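Local structure of diguanylate cyclase DosC (Escherichia coli, 4ZVA) at residues E65-N70 and M105-L110; E36-V41 and Q59-M64; V27-Y32 and Y115-S120. The protein synthesises the second messenger cyclic di-GMP and senses oxygen, probably by binding it at the haem of its globin domain to regulate the cyclase activity. All coordinates share one frame; numbering follows the deposited sequence.

Interaction 1: residues E65-N70 and M105-L110; sequences ERWIIN and MGFRVL. With HEM (protoporphyrin IX containing Fe), chain C.
Two aromatic side chains, Trp67 and Phe107, are swung by different first torsions into one meeting point. Trp67 sets CG opposite its backbone N (chi1 -170°), which sends the indole out from helix 54-72 toward helix 100-119; Phe107 keeps CG beside its N and opposite its carbonyl carbon (chi1 -81°), carrying the ring out from helix 100-119 toward the indole. The far corner of the indole, CH2, then reaches the rim of the phenyl ring at CE1, 3.7 Å away and near the phenyl plane. The two planes are inclined at 72°, and the pair is neither a stack nor a clean edge-to-face contact. The haem vinyl flanks this junction: HEM CBC lies 3.4 Å from Trp67 CH2, over one face of the indole, and 3.4 Å from Phe107 CE1. The methyl HEM CMC in turn covers a face of the Phe107 ring. This is a wall of the haem pocket in a protoglobin-type, all-helical globin domain, where side chains from separate helices enclose the porphyrin edge. Gly106, with no side chain, lets the backbone pass close to the haem, its C 3.7 Å from HEM CMC. Behind the aromatic pair, Leu110 forks between two partners: CD2 touches Trp67 CZ3 at 3.8 Å, while CD1 meets CD1 of Ile68 at 3.9 Å as the two chains run alongside each other, head to tail. The indole N-H is not left unpaired in this apolar setting, because Trp67 NE1 hydrogen-bonds to Gln86 OE1. Ala142, on helix 125-147, packs against the indole, and Ile139, Met143 and Met146 of the same helix against Phe107.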
loop_
_atom_site.group_PDB
_atom_site.type_symbol
_atom_site.label_atom_id
_atom_site.label_comp_id
_atom_site.label_asym_id
_atom_site.label_seq_id
_atom_site.Cartn_x
_atom_site.Cartn_y
_atom_site.Cartn_z
ATOM N N GLU A 65 -11.863 -14.058 -3.359
ATOM C CA GLU A 65 -12.608 -13.587 -4.524
ATOM C C GLU A 65 -13.699 -12.612 -4.119
ATOM O O GLU A 65 -13.858 -11.551 -4.719
ATOM C CB GLU A 65 -13.245 -14.754 -5.278
ATOM C CG GLU A 65 -12.339 -15.460 -6.252
ATOM C CD GLU A 65 -13.122 -16.319 -7.227
ATOM O OE1 GLU A 65 -14.118 -15.819 -7.796
ATOM O OE2 GLU A 65 -12.746 -17.491 -7.418
ATOM N N ARG A 66 -14.455 -12.993 -3.096
ATOM C CA ARG A 66 -15.529 -12.161 -2.580
ATOM C C ARG A 66 -14.971 -10.861 -2.010
ATOM O O ARG A 66 -15.533 -9.788 -2.226
ATOM C CB ARG A 66 -16.320 -12.921 -1.516
ATOM C CG ARG A 66 -17.532 -12.182 -0.978
ATOM C CD ARG A 66 -18.184 -12.964 0.155
ATOM N NE ARG A 66 -18.101 -14.407 -0.066
ATOM C CZ ARG A 66 -17.398 -15.242 0.695
ATOM N NH1 ARG A 66 -16.724 -14.784 1.742
ATOM N NH2 ARG A 66 -17.376 -16.538 0.413
ATOM N N TRP A 67 -13.858 -10.963 -1.291
ATOM C CA TRP A 67 -13.237 -9.793 -0.678
ATOM C C TRP A 67 -12.805 -8.783 -1.734
ATOM O O TRP A 67 -13.111 -7.594 -1.633
ATOM C CB TRP A 67 -12.030 -10.204 0.171
ATOM C CG TRP A 67 -11.482 -9.086 1.015
ATOM C CD1 TRP A 67 -11.761 -8.839 2.327
ATOM C CD2 TRP A 67 -10.563 -8.064 0.602
ATOM N NE1 TRP A 67 -11.075 -7.728 2.758
ATOM C CE2 TRP A 67 -10.332 -7.234 1.718
ATOM C CE3 TRP A 67 -9.911 -7.771 -0.602
ATOM C CZ2 TRP A 67 -9.478 -6.131 1.668
ATOM C CZ3 TRP A 67 -9.065 -6.674 -0.651
ATOM C CH2 TRP A 67 -8.857 -5.867 0.477
ATOM N N ILE A 68 -12.090 -9.267 -2.745
ATOM C CA ILE A 68 -11.578 -8.417 -3.814
ATOM C C ILE A 68 -12.703 -7.680 -4.527
ATOM O O ILE A 68 -12.619 -6.473 -4.752
ATOM C CB ILE A 68 -10.767 -9.238 -4.833
ATOM C CG1 ILE A 68 -9.481 -9.750 -4.184
ATOM C CG2 ILE A 68 -10.443 -8.401 -6.059
ATOM C CD1 ILE A 68 -8.754 -10.792 -4.995
ATOM N N ILE A 69 -13.765 -8.406 -4.871
ATOM C CA ILE A 69 -14.906 -7.799 -5.543
ATOM C C ILE A 69 -15.598 -6.770 -4.654
ATOM O O ILE A 69 -15.912 -5.672 -5.105
ATOM C CB ILE A 69 -15.937 -8.864 -5.983
ATOM C CG1 ILE A 69 -15.323 -9.797 -7.026
ATOM C CG2 ILE A 69 -17.187 -8.202 -6.548
ATOM C CD1 ILE A 69 -16.232 -10.937 -7.439
ATOM N N ASN A 70 -15.823 -7.118 -3.391
ATOM C CA ASN A 70 -16.507 -6.209 -2.475
ATOM C C ASN A 70 -15.757 -4.896 -2.285
ATOM O O ASN A 70 -16.353 -3.820 -2.330
ATOM C CB ASN A 70 -16.725 -6.882 -1.117
ATOM C CG ASN A 70 -17.869 -7.882 -1.136
ATOM O OD1 ASN A 70 -18.847 -7.707 -1.862
ATOM N ND2 ASN A 70 -17.746 -8.941 -0.344
ATOM N N MET A 105 1.949 -8.465 4.427
ATOM C CA MET A 105 2.641 -9.072 3.297
ATOM C C MET A 105 1.645 -9.601 2.267
ATOM O O MET A 105 1.895 -9.541 1.063
ATOM C CB MET A 105 3.560 -10.199 3.778
ATOM C CG MET A 105 4.344 -10.897 2.674
ATOM S SD MET A 105 3.487 -12.318 1.960
ATOM C CE MET A 105 3.387 -13.402 3.380
ATOM N N GLY A 106 0.520 -10.120 2.747
ATOM C CA GLY A 106 -0.526 -10.606 1.866
ATOM C C GLY A 106 -1.099 -9.484 1.024
ATOM O O GLY A 106 -1.308 -9.640 -0.179
ATOM N N PHE A 107 -1.343 -8.344 1.661
ATOM C CA PHE A 107 -1.847 -7.167 0.966
ATOM C C PHE A 107 -0.868 -6.666 -0.088
ATOM O O PHE A 107 -1.279 -6.203 -1.153
ATOM C CB PHE A 107 -2.152 -6.045 1.957
ATOM C CG PHE A 107 -3.479 -6.186 2.643
ATOM C CD1 PHE A 107 -4.636 -5.726 2.038
ATOM C CD2 PHE A 107 -3.570 -6.769 3.895
ATOM C CE1 PHE A 107 -5.861 -5.851 2.666
ATOM C CE2 PHE A 107 -4.791 -6.895 4.529
ATOM C CZ PHE A 107 -5.938 -6.435 3.913
ATOM N N ARG A 108 0.424 -6.739 0.217
ATOM C CA ARG A 108 1.440 -6.295 -0.729
ATOM C C ARG A 108 1.450 -7.203 -1.951
ATOM O O ARG A 108 1.562 -6.735 -3.083
ATOM C CB ARG A 108 2.825 -6.264 -0.082
ATOM C CG ARG A 108 3.876 -5.594 -0.960
ATOM C CD ARG A 108 5.243 -5.554 -0.296
ATOM N NE ARG A 108 5.859 -6.873 -0.218
ATOM C CZ ARG A 108 6.462 -7.473 -1.238
ATOM N NH1 ARG A 108 6.524 -6.871 -2.419
ATOM N NH2 ARG A 108 7.001 -8.674 -1.081
ATOM N N VAL A 109 1.333 -8.507 -1.710
ATOM C CA VAL A 109 1.267 -9.482 -2.791
ATOM C C VAL A 109 0.068 -9.210 -3.690
ATOM O O VAL A 109 0.189 -9.210 -4.916
ATOM C CB VAL A 109 1.179 -10.926 -2.248
ATOM C CG1 VAL A 109 0.885 -11.900 -3.371
ATOM C CG2 VAL A 109 2.466 -11.301 -1.532
ATOM N N LEU A 110 -1.082 -8.957 -3.069
ATOM C CA LEU A 110 -2.313 -8.672 -3.799
ATOM C C LEU A 110 -2.160 -7.437 -4.681
ATOM O O LEU A 110 -2.490 -7.468 -5.864
ATOM C CB LEU A 110 -3.481 -8.479 -2.830
ATOM C CG LEU A 110 -4.825 -8.122 -3.470
ATOM C CD1 LEU A 110 -5.270 -9.222 -4.434
ATOM C CD2 LEU A 110 -5.885 -7.861 -2.408
HETATM C CHA HEM C . -9.440 -16.102 6.387
HETATM C CHB HEM C . -4.658 -16.871 6.139
HETATM C CHC HEM C . -4.116 -12.409 4.354
HETATM C CHD HEM C . -8.891 -12.107 3.610
HETATM C C1A HEM C . -8.212 -16.725 6.449
HETATM C C2A HEM C . -7.943 -18.097 6.843
HETATM C C3A HEM C . -6.625 -18.297 6.769
HETATM C C4A HEM C . -6.005 -17.067 6.334
HETATM C CMA HEM C . -5.878 -19.607 7.093
HETATM C CAA HEM C . -8.979 -19.163 7.263
HETATM C CBA HEM C . -9.972 -19.394 6.129
HETATM C CGA HEM C . -10.786 -20.626 6.405
HETATM O O1A HEM C . -10.269 -21.550 7.086
HETATM O O2A HEM C . -11.949 -20.684 5.931
HETATM C C1B HEM C . -4.090 -15.738 5.610
HETATM C C2B HEM C . -2.689 -15.560 5.288
HETATM C C3B HEM C . -2.538 -14.317 4.793
HETATM C C4B HEM C . -3.841 -13.685 4.789
HETATM C CMB HEM C . -1.622 -16.659 5.512
HETATM C CAB HEM C . -1.270 -13.584 4.284
HETATM C CBB HEM C . -0.056 -14.133 4.195
HETATM C C1C HEM C . -5.343 -11.969 3.913
HETATM C C2C HEM C . -5.590 -10.809 3.080
HETATM C C3C HEM C . -6.919 -10.722 2.876
HETATM C C4C HEM C . -7.541 -11.832 3.573
HETATM C CMC HEM C . -4.463 -9.884 2.563
HETATM C CAC HEM C . -7.738 -9.688 2.062
HETATM C CBC HEM C . -7.204 -8.699 1.337
HETATM C C1D HEM C . -9.499 -13.144 4.287
HETATM C C2D HEM C . -10.925 -13.381 4.337
HETATM C C3D HEM C . -11.099 -14.637 5.205
HETATM C C4D HEM C . -9.760 -15.022 5.594
HETATM C CMD HEM C . -12.021 -12.543 3.642
HETATM C CAD HEM C . -12.411 -15.350 5.605
HETATM C CBD HEM C . -13.292 -14.392 6.404
HETATM C CGD HEM C . -14.363 -15.158 7.136
HETATM O O1D HEM C . -15.323 -14.515 7.633
HETATM O O2D HEM C . -14.260 -16.409 7.223
HETATM N NA HEM C . -7.002 -16.127 6.150
HETATM N NB HEM C . -4.766 -14.577 5.294
HETATM N NC HEM C . -6.554 -12.567 4.194
HETATM N ND HEM C . -8.854 -14.123 5.038
HETATM FE FE HEM C . -6.801 -14.218 5.387
#

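Interaction 2: residues E36-V41 and Q59-M64; sequences EFYRIV and QLKSAM. With HEM (protoporphyrin IX containing Fe), chain C.
Met64 touches both Phe37 and the haem, and from CG outward each atom of its side chain meets one or both. CB leaves helix 54-72 toward helix 16-43, and CG, held beside the backbone N (chi1 -80°), comes within 4.1 Å of Phe37 CE2. SD follows: it rests over the face of the Phe37 ring, a Met-aromatic contact, and at the same time lies 3.5 Å from HEM C3C on the porphyrin. Bends at both later torsions then fold the methyl back, so that CE stands 4.2 Å from the centroid of the Phe37 ring and only 5° off its normal, a CH-pi contact. Val41 CG2 covers the opposite face of that ring, and HEM CHC meets its edge, in plane. The phenyl group is therefore hemmed in on both faces and at its haem-facing rim.

One turn earlier on the same helix, Leu60 divides its two methyls. CD1 points under the porphyrin centre, 3.5 Å from HEM NA, while CD2 touches the edge of the Tyr38 ring at CD1, 3.9 Å away and in the ring plane. Lys61 crosses Tyr38 at about a right angle, laying CE 3.8 Å from Tyr38 CD2; its extended chain leaves NZ beside the ring, where it forms a salt bridge with Glu57, one turn earlier on the same helix. The contact thus grades from a haem-lining interior to a charged outer margin.

The two short helical segments run at 128° to each other, their axes 10.4 Å apart at closest approach. Leu51, in the loop that follows helix 45-48, packs on Tyr38, Val41 and Leu60, while on helix 100-119 Val109 and Ile113 touch Ile40, and Ile113 also touches Glu36.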
loop_
_atom_site.group_PDB
_atom_site.type_symbol
_atom_site.label_atom_id
_atom_site.label_comp_id
_atom_site.label_asym_id
_atom_site.label_seq_id
_atom_site.Cartn_x
_atom_site.Cartn_y
_atom_site.Cartn_z
ATOM N N GLU A 36 -3.453 -16.911 -7.575
ATOM C CA GLU A 36 -2.069 -16.450 -7.624
ATOM C C GLU A 36 -1.623 -15.907 -6.266
ATOM O O GLU A 36 -0.476 -16.094 -5.860
ATOM C CB GLU A 36 -1.896 -15.391 -8.717
ATOM C CG GLU A 36 -0.469 -14.882 -8.896
ATOM C CD GLU A 36 0.475 -15.920 -9.489
ATOM O OE1 GLU A 36 0.035 -17.049 -9.792
ATOM O OE2 GLU A 36 1.672 -15.600 -9.656
ATOM N N PHE A 37 -2.535 -15.227 -5.578
ATOM C CA PHE A 37 -2.302 -14.760 -4.215
ATOM C C PHE A 37 -1.892 -15.915 -3.310
ATOM O O PHE A 37 -0.877 -15.846 -2.616
ATOM C CB PHE A 37 -3.562 -14.082 -3.667
ATOM C CG PHE A 37 -3.526 -13.811 -2.187
ATOM C CD1 PHE A 37 -2.954 -12.649 -1.693
ATOM C CD2 PHE A 37 -4.089 -14.708 -1.291
ATOM C CE1 PHE A 37 -2.931 -12.395 -0.333
ATOM C CE2 PHE A 37 -4.066 -14.462 0.068
ATOM C CZ PHE A 37 -3.486 -13.301 0.548
ATOM N N TYR A 38 -2.687 -16.979 -3.339
ATOM C CA TYR A 38 -2.447 -18.152 -2.509
ATOM C C TYR A 38 -1.101 -18.795 -2.825
ATOM O O TYR A 38 -0.374 -19.201 -1.921
ATOM C CB TYR A 38 -3.573 -19.176 -2.688
ATOM C CG TYR A 38 -3.503 -20.332 -1.714
ATOM C CD1 TYR A 38 -4.050 -20.227 -0.441
ATOM C CD2 TYR A 38 -2.883 -21.525 -2.064
ATOM C CE1 TYR A 38 -3.986 -21.280 0.454
ATOM C CE2 TYR A 38 -2.812 -22.582 -1.175
ATOM C CZ TYR A 38 -3.364 -22.454 0.083
ATOM O OH TYR A 38 -3.296 -23.503 0.970
ATOM N N ARG A 39 -0.784 -18.905 -4.110
ATOM C CA ARG A 39 0.462 -19.533 -4.537
ATOM C C ARG A 39 1.688 -18.774 -4.029
ATOM O O ARG A 39 2.636 -19.377 -3.525
ATOM C CB ARG A 39 0.519 -19.639 -6.063
ATOM C CG ARG A 39 1.729 -20.408 -6.571
ATOM C CD ARG A 39 1.884 -20.290 -8.078
ATOM N NE ARG A 39 2.198 -18.925 -8.487
ATOM C CZ ARG A 39 3.420 -18.404 -8.457
ATOM N NH1 ARG A 39 4.447 -19.134 -8.036
ATOM N NH2 ARG A 39 3.619 -17.152 -8.846
ATOM N N ILE A 40 1.663 -17.453 -4.166
ATOM C CA ILE A 40 2.794 -16.615 -3.777
ATOM C C ILE A 40 2.945 -16.549 -2.258
ATOM O O ILE A 40 4.053 -16.634 -1.730
ATOM C CB ILE A 40 2.652 -15.192 -4.346
ATOM C CG1 ILE A 40 2.685 -15.238 -5.873
ATOM C CG2 ILE A 40 3.754 -14.283 -3.817
ATOM C CD1 ILE A 40 2.468 -13.899 -6.529
ATOM N N VAL A 41 1.824 -16.390 -1.563
ATOM C CA VAL A 41 1.813 -16.365 -0.105
ATOM C C VAL A 41 2.373 -17.667 0.477
ATOM O O VAL A 41 3.115 -17.648 1.460
ATOM C CB VAL A 41 0.384 -16.123 0.426
ATOM C CG1 VAL A 41 0.243 -16.593 1.864
ATOM C CG2 VAL A 41 0.009 -14.655 0.282
ATOM N N GLN A 59 -11.490 -22.685 0.961
ATOM C CA GLN A 59 -12.336 -21.653 1.553
ATOM C C GLN A 59 -11.699 -20.269 1.460
ATOM O O GLN A 59 -12.393 -19.274 1.253
ATOM C CB GLN A 59 -12.660 -21.985 3.011
ATOM C CG GLN A 59 -13.633 -23.145 3.181
ATOM C CD GLN A 59 -14.011 -23.380 4.631
ATOM O OE1 GLN A 59 -13.214 -23.141 5.539
ATOM N NE2 GLN A 59 -15.234 -23.850 4.856
ATOM N N LEU A 60 -10.379 -20.212 1.616
ATOM C CA LEU A 60 -9.658 -18.942 1.567
ATOM C C LEU A 60 -9.698 -18.337 0.169
ATOM O O LEU A 60 -9.885 -17.132 0.013
ATOM C CB LEU A 60 -8.204 -19.125 2.012
ATOM C CG LEU A 60 -7.311 -17.881 1.955
ATOM C CD1 LEU A 60 -7.883 -16.746 2.797
ATOM C CD2 LEU A 60 -5.891 -18.214 2.387
ATOM N N LYS A 61 -9.520 -19.179 -0.846
ATOM C CA LYS A 61 -9.557 -18.721 -2.229
ATOM C C LYS A 61 -10.930 -18.150 -2.560
ATOM O O LYS A 61 -11.040 -17.099 -3.190
ATOM C CB LYS A 61 -9.210 -19.863 -3.185
ATOM C CG LYS A 61 -7.743 -20.257 -3.173
ATOM C CD LYS A 61 -7.458 -21.361 -4.175
ATOM C CE LYS A 61 -5.979 -21.708 -4.206
ATOM N NZ LYS A 61 -5.680 -22.785 -5.189
ATOM N N SER A 62 -11.974 -18.844 -2.119
ATOM C CA SER A 62 -13.343 -18.385 -2.320
ATOM C C SER A 62 -13.613 -17.099 -1.546
ATOM O O SER A 62 -14.306 -16.203 -2.030
ATOM C CB SER A 62 -14.337 -19.471 -1.898
ATOM O OG SER A 62 -15.668 -18.991 -1.957
ATOM N N ALA A 63 -13.060 -17.010 -0.341
ATOM C CA ALA A 63 -13.219 -15.821 0.488
ATOM C C ALA A 63 -12.500 -14.622 -0.128
ATOM O O ALA A 63 -12.996 -13.495 -0.075
ATOM C CB ALA A 63 -12.707 -16.083 1.894
ATOM N N MET A 64 -11.328 -14.867 -0.705
ATOM C CA MET A 64 -10.542 -13.801 -1.325
ATOM C C MET A 64 -11.244 -13.205 -2.544
ATOM O O MET A 64 -11.217 -11.993 -2.744
ATOM C CB MET A 64 -9.155 -14.311 -1.721
ATOM C CG MET A 64 -8.153 -14.372 -0.577
ATOM S SD MET A 64 -7.759 -12.748 0.114
ATOM C CE MET A 64 -7.356 -11.823 -1.365
HETATM C CHA HEM C . -9.440 -16.102 6.387
HETATM C CHB HEM C . -4.658 -16.871 6.139
HETATM C CHC HEM C . -4.116 -12.409 4.354
HETATM C CHD HEM C . -8.891 -12.107 3.610
HETATM C C1A HEM C . -8.212 -16.725 6.449
HETATM C C2A HEM C . -7.943 -18.097 6.843
HETATM C C3A HEM C . -6.625 -18.297 6.769
HETATM C C4A HEM C . -6.005 -17.067 6.334
HETATM C CMA HEM C . -5.878 -19.607 7.093
HETATM C CAA HEM C . -8.979 -19.163 7.263
HETATM C CBA HEM C . -9.972 -19.394 6.129
HETATM C CGA HEM C . -10.786 -20.626 6.405
HETATM O O1A HEM C . -10.269 -21.550 7.086
HETATM O O2A HEM C . -11.949 -20.684 5.931
HETATM C C1B HEM C . -4.090 -15.738 5.610
HETATM C C2B HEM C . -2.689 -15.560 5.288
HETATM C C3B HEM C . -2.538 -14.317 4.793
HETATM C C4B HEM C . -3.841 -13.685 4.789
HETATM C CMB HEM C . -1.622 -16.659 5.512
HETATM C CAB HEM C . -1.270 -13.584 4.284
HETATM C CBB HEM C . -0.056 -14.133 4.195
HETATM C C1C HEM C . -5.343 -11.969 3.913
HETATM C C2C HEM C . -5.590 -10.809 3.080
HETATM C C3C HEM C . -6.919 -10.722 2.876
HETATM C C4C HEM C . -7.541 -11.832 3.573
HETATM C CMC HEM C . -4.463 -9.884 2.563
HETATM C CAC HEM C . -7.738 -9.688 2.062
HETATM C CBC HEM C . -7.204 -8.699 1.337
HETATM C C1D HEM C . -9.499 -13.144 4.287
HETATM C C2D HEM C . -10.925 -13.381 4.337
HETATM C C3D HEM C . -11.099 -14.637 5.205
HETATM C C4D HEM C . -9.760 -15.022 5.594
HETATM C CMD HEM C . -12.021 -12.543 3.642
HETATM C CAD HEM C . -12.411 -15.350 5.605
HETATM C CBD HEM C . -13.292 -14.392 6.404
HETATM C CGD HEM C . -14.363 -15.158 7.136
HETATM O O1D HEM C . -15.323 -14.515 7.633
HETATM O O2D HEM C . -14.260 -16.409 7.223
HETATM N NA HEM C . -7.002 -16.127 6.150
HETATM N NB HEM C . -4.766 -14.577 5.294
HETATM N NC HEM C . -6.554 -12.567 4.194
HETATM N ND HEM C . -8.854 -14.123 5.038
HETATM FE FE HEM C . -6.801 -14.218 5.387
#

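Interaction 3: residues V27-Y32 and Y115-S120; sequences VAHAHY and YPVIFS
Val117 meets helix 16-43 with both of its methyls, one for each of two ring-bearing side chains. The first interaction is CH-pi. CG1 stands over a face of the His29 imidazole, 3.7 Å from the ring centroid and 20° off the normal; it is displaced toward the rim on the CG and ND1 side, and its distance to His29 CG is 3.6 Å. The valine torsion explains the division of labour: with CG1 opposite the backbone N (chi1 166°), CG2 falls beside that N and faces a different neighbour.

The second interaction is plain van der Waals contact. CG2 lies 3.6 Å from Tyr32 CE2, approaching the phenol ring obliquely, the tyrosine and valine side chains lying alongside one another, pointing opposite ways. Ile25, a turn before His29, also packs on Val117.

Polar bonds lie beside the contact and not across it. His29 ND1 hydrogen-bonds to the backbone oxygen of Ile25, which ties the imidazole to its own helix and helps fix the face turned to Val117. Helix 16-43 is kinked here, the N atoms of His31 and Tyr32 having no bond to the preceding turn, and His29 has a phi of -124°, unusual for a helix. On the other side of helix 100-119, Tyr115 stacks on His133 of the second subunit, so this end of the helix also reaches the dimer interface.

The contact joins two helices of the globin domain near the protein surface, well away from the haem. Without a hydrogen bond or salt bridge between the segments, its cohesion rests on dispersion and on the weak attraction of a methyl for a ring face. Since a carbonyl oxygen can only accept, the bond to Ile25 implies a proton on His29 ND1.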
loop_
_atom_site.group_PDB
_atom_site.type_symbol
_atom_site.label_atom_id
_atom_site.label_comp_id
_atom_site.label_asym_id
_atom_site.label_seq_id
_atom_site.Cartn_x
_atom_site.Cartn_y
_atom_site.Cartn_z
ATOM N N VAL A 27 -14.219 -8.241 -10.729
ATOM C CA VAL A 27 -15.089 -9.389 -10.993
ATOM C C VAL A 27 -14.483 -10.332 -12.034
ATOM O O VAL A 27 -14.482 -11.546 -11.850
ATOM C CB VAL A 27 -16.484 -8.933 -11.455
ATOM C CG1 VAL A 27 -17.383 -10.136 -11.745
ATOM C CG2 VAL A 27 -17.120 -8.043 -10.398
ATOM N N ALA A 28 -13.932 -9.767 -13.104
ATOM C CA ALA A 28 -13.401 -10.570 -14.206
ATOM C C ALA A 28 -12.153 -11.353 -13.809
ATOM O O ALA A 28 -11.870 -12.406 -14.377
ATOM C CB ALA A 28 -13.100 -9.687 -15.413
ATOM N N HIS A 29 -11.401 -10.844 -12.840
ATOM C CA HIS A 29 -10.100 -11.430 -12.541
ATOM C C HIS A 29 -9.930 -11.861 -11.086
ATOM O O HIS A 29 -8.842 -12.278 -10.692
ATOM C CB HIS A 29 -8.985 -10.455 -12.933
ATOM C CG HIS A 29 -8.967 -10.122 -14.393
ATOM N ND1 HIS A 29 -9.549 -8.983 -14.905
ATOM C CD2 HIS A 29 -8.461 -10.794 -15.454
ATOM C CE1 HIS A 29 -9.387 -8.959 -16.216
ATOM N NE2 HIS A 29 -8.732 -10.046 -16.575
ATOM N N ALA A 30 -10.993 -11.760 -10.291
ATOM C CA ALA A 30 -10.933 -12.162 -8.882
ATOM C C ALA A 30 -10.470 -13.605 -8.724
ATOM O O ALA A 30 -9.721 -13.924 -7.802
ATOM C CB ALA A 30 -12.287 -11.982 -8.212
ATOM N N HIS A 31 -10.913 -14.470 -9.632
ATOM C CA HIS A 31 -10.545 -15.879 -9.583
ATOM C C HIS A 31 -9.039 -16.059 -9.757
ATOM O O HIS A 31 -8.389 -16.710 -8.937
ATOM C CB HIS A 31 -11.302 -16.668 -10.656
ATOM C CG HIS A 31 -11.080 -18.147 -10.590
ATOM N ND1 HIS A 31 -11.406 -18.902 -9.482
ATOM C CD2 HIS A 31 -10.569 -19.013 -11.496
ATOM C CE1 HIS A 31 -11.103 -20.167 -9.709
ATOM N NE2 HIS A 31 -10.593 -20.262 -10.924
ATOM N N TYR A 32 -8.490 -15.467 -10.813
ATOM C CA TYR A 32 -7.053 -15.503 -11.045
ATOM C C TYR A 32 -6.288 -14.928 -9.859
ATOM O O TYR A 32 -5.294 -15.501 -9.412
ATOM C CB TYR A 32 -6.680 -14.724 -12.313
ATOM C CG TYR A 32 -5.229 -14.281 -12.326
ATOM C CD1 TYR A 32 -4.216 -15.166 -12.669
ATOM C CD2 TYR A 32 -4.871 -12.984 -11.972
ATOM C CE1 TYR A 32 -2.891 -14.773 -12.671
ATOM C CE2 TYR A 32 -3.548 -12.583 -11.969
ATOM C CZ TYR A 32 -2.562 -13.482 -12.320
ATOM O OH TYR A 32 -1.243 -13.088 -12.322
ATOM N N TYR A 115 -1.556 -5.132 -10.506
ATOM C CA TYR A 115 -1.084 -4.188 -11.519
ATOM C C TYR A 115 -0.982 -4.793 -12.930
ATOM O O TYR A 115 -1.496 -4.197 -13.875
ATOM C CB TYR A 115 0.268 -3.588 -11.114
ATOM C CG TYR A 115 0.855 -2.666 -12.161
ATOM C CD1 TYR A 115 0.417 -1.355 -12.282
ATOM C CD2 TYR A 115 1.848 -3.108 -13.027
ATOM C CE1 TYR A 115 0.947 -0.509 -13.238
ATOM C CE2 TYR A 115 2.386 -2.267 -13.986
ATOM C CZ TYR A 115 1.932 -0.970 -14.084
ATOM O OH TYR A 115 2.465 -0.127 -15.035
ATOM N N PRO A 116 -0.326 -5.964 -13.087
ATOM C CA PRO A 116 -0.236 -6.503 -14.452
ATOM C C PRO A 116 -1.603 -6.804 -15.069
ATOM O O PRO A 116 -1.756 -6.743 -16.289
ATOM C CB PRO A 116 0.569 -7.793 -14.268
ATOM C CG PRO A 116 1.325 -7.595 -13.009
ATOM C CD PRO A 116 0.411 -6.810 -12.131
ATOM N N VAL A 117 -2.579 -7.128 -14.228
ATOM C CA VAL A 117 -3.944 -7.368 -14.684
ATOM C C VAL A 117 -4.557 -6.085 -15.246
ATOM O O VAL A 117 -5.193 -6.096 -16.301
ATOM C CB VAL A 117 -4.824 -7.911 -13.539
ATOM C CG1 VAL A 117 -6.296 -7.833 -13.904
ATOM C CG2 VAL A 117 -4.431 -9.340 -13.215
ATOM N N ILE A 118 -4.352 -4.977 -14.541
ATOM C CA ILE A 118 -4.850 -3.682 -14.993
ATOM C C ILE A 118 -4.058 -3.196 -16.205
ATOM O O ILE A 118 -4.622 -2.638 -17.149
ATOM C CB ILE A 118 -4.781 -2.630 -13.861
ATOM C CG1 ILE A 118 -5.704 -3.041 -12.711
ATOM C CG2 ILE A 118 -5.164 -1.251 -14.375
ATOM C CD1 ILE A 118 -5.722 -2.065 -11.550
ATOM N N PHE A 119 -2.752 -3.431 -16.180
ATOM C CA PHE A 119 -1.885 -3.024 -17.276
ATOM C C PHE A 119 -2.260 -3.746 -18.572
ATOM O O PHE A 119 -2.153 -3.176 -19.659
ATOM C CB PHE A 119 -0.421 -3.291 -16.924
ATOM C CG PHE A 119 0.556 -2.716 -17.910
ATOM C CD1 PHE A 119 0.984 -1.403 -17.795
ATOM C CD2 PHE A 119 1.042 -3.485 -18.955
ATOM C CE1 PHE A 119 1.882 -0.870 -18.701
ATOM C CE2 PHE A 119 1.940 -2.956 -19.866
ATOM C CZ PHE A 119 2.360 -1.649 -19.738
ATOM N N SER A 120 -2.714 -4.992 -18.445
ATOM C CA SER A 120 -3.037 -5.827 -19.601
ATOM C C SER A 120 -4.432 -5.562 -20.154
ATOM O O SER A 120 -4.817 -6.138 -21.171
ATOM C CB SER A 120 -2.922 -7.312 -19.239
ATOM O OG SER A 120 -1.615 -7.641 -18.806
#

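Three helices carry all six segments. Interactions 1 and 2 share helix 54-72, have centres about 8 Å apart, and both line the haem pocket: the first packs against a vinyl at the porphyrin edge, the second lies against a porphyrin face. They also touch directly, Phe37 CE1 lying 3.2 Å from Gly106 O, with Val109 packed on Ile40. Interaction 3, centred about 12 Å from interaction 1 and 14 Å from interaction 2, is remote from the pocket but uses the same helices 16-43 and 100-119. A probable hydrogen bond between His31 ND1 and Glu65 OE2, 2.8 Å long, links it to interaction 1. Interactions 1 and 3 both also reach the second subunit through helix 100-119.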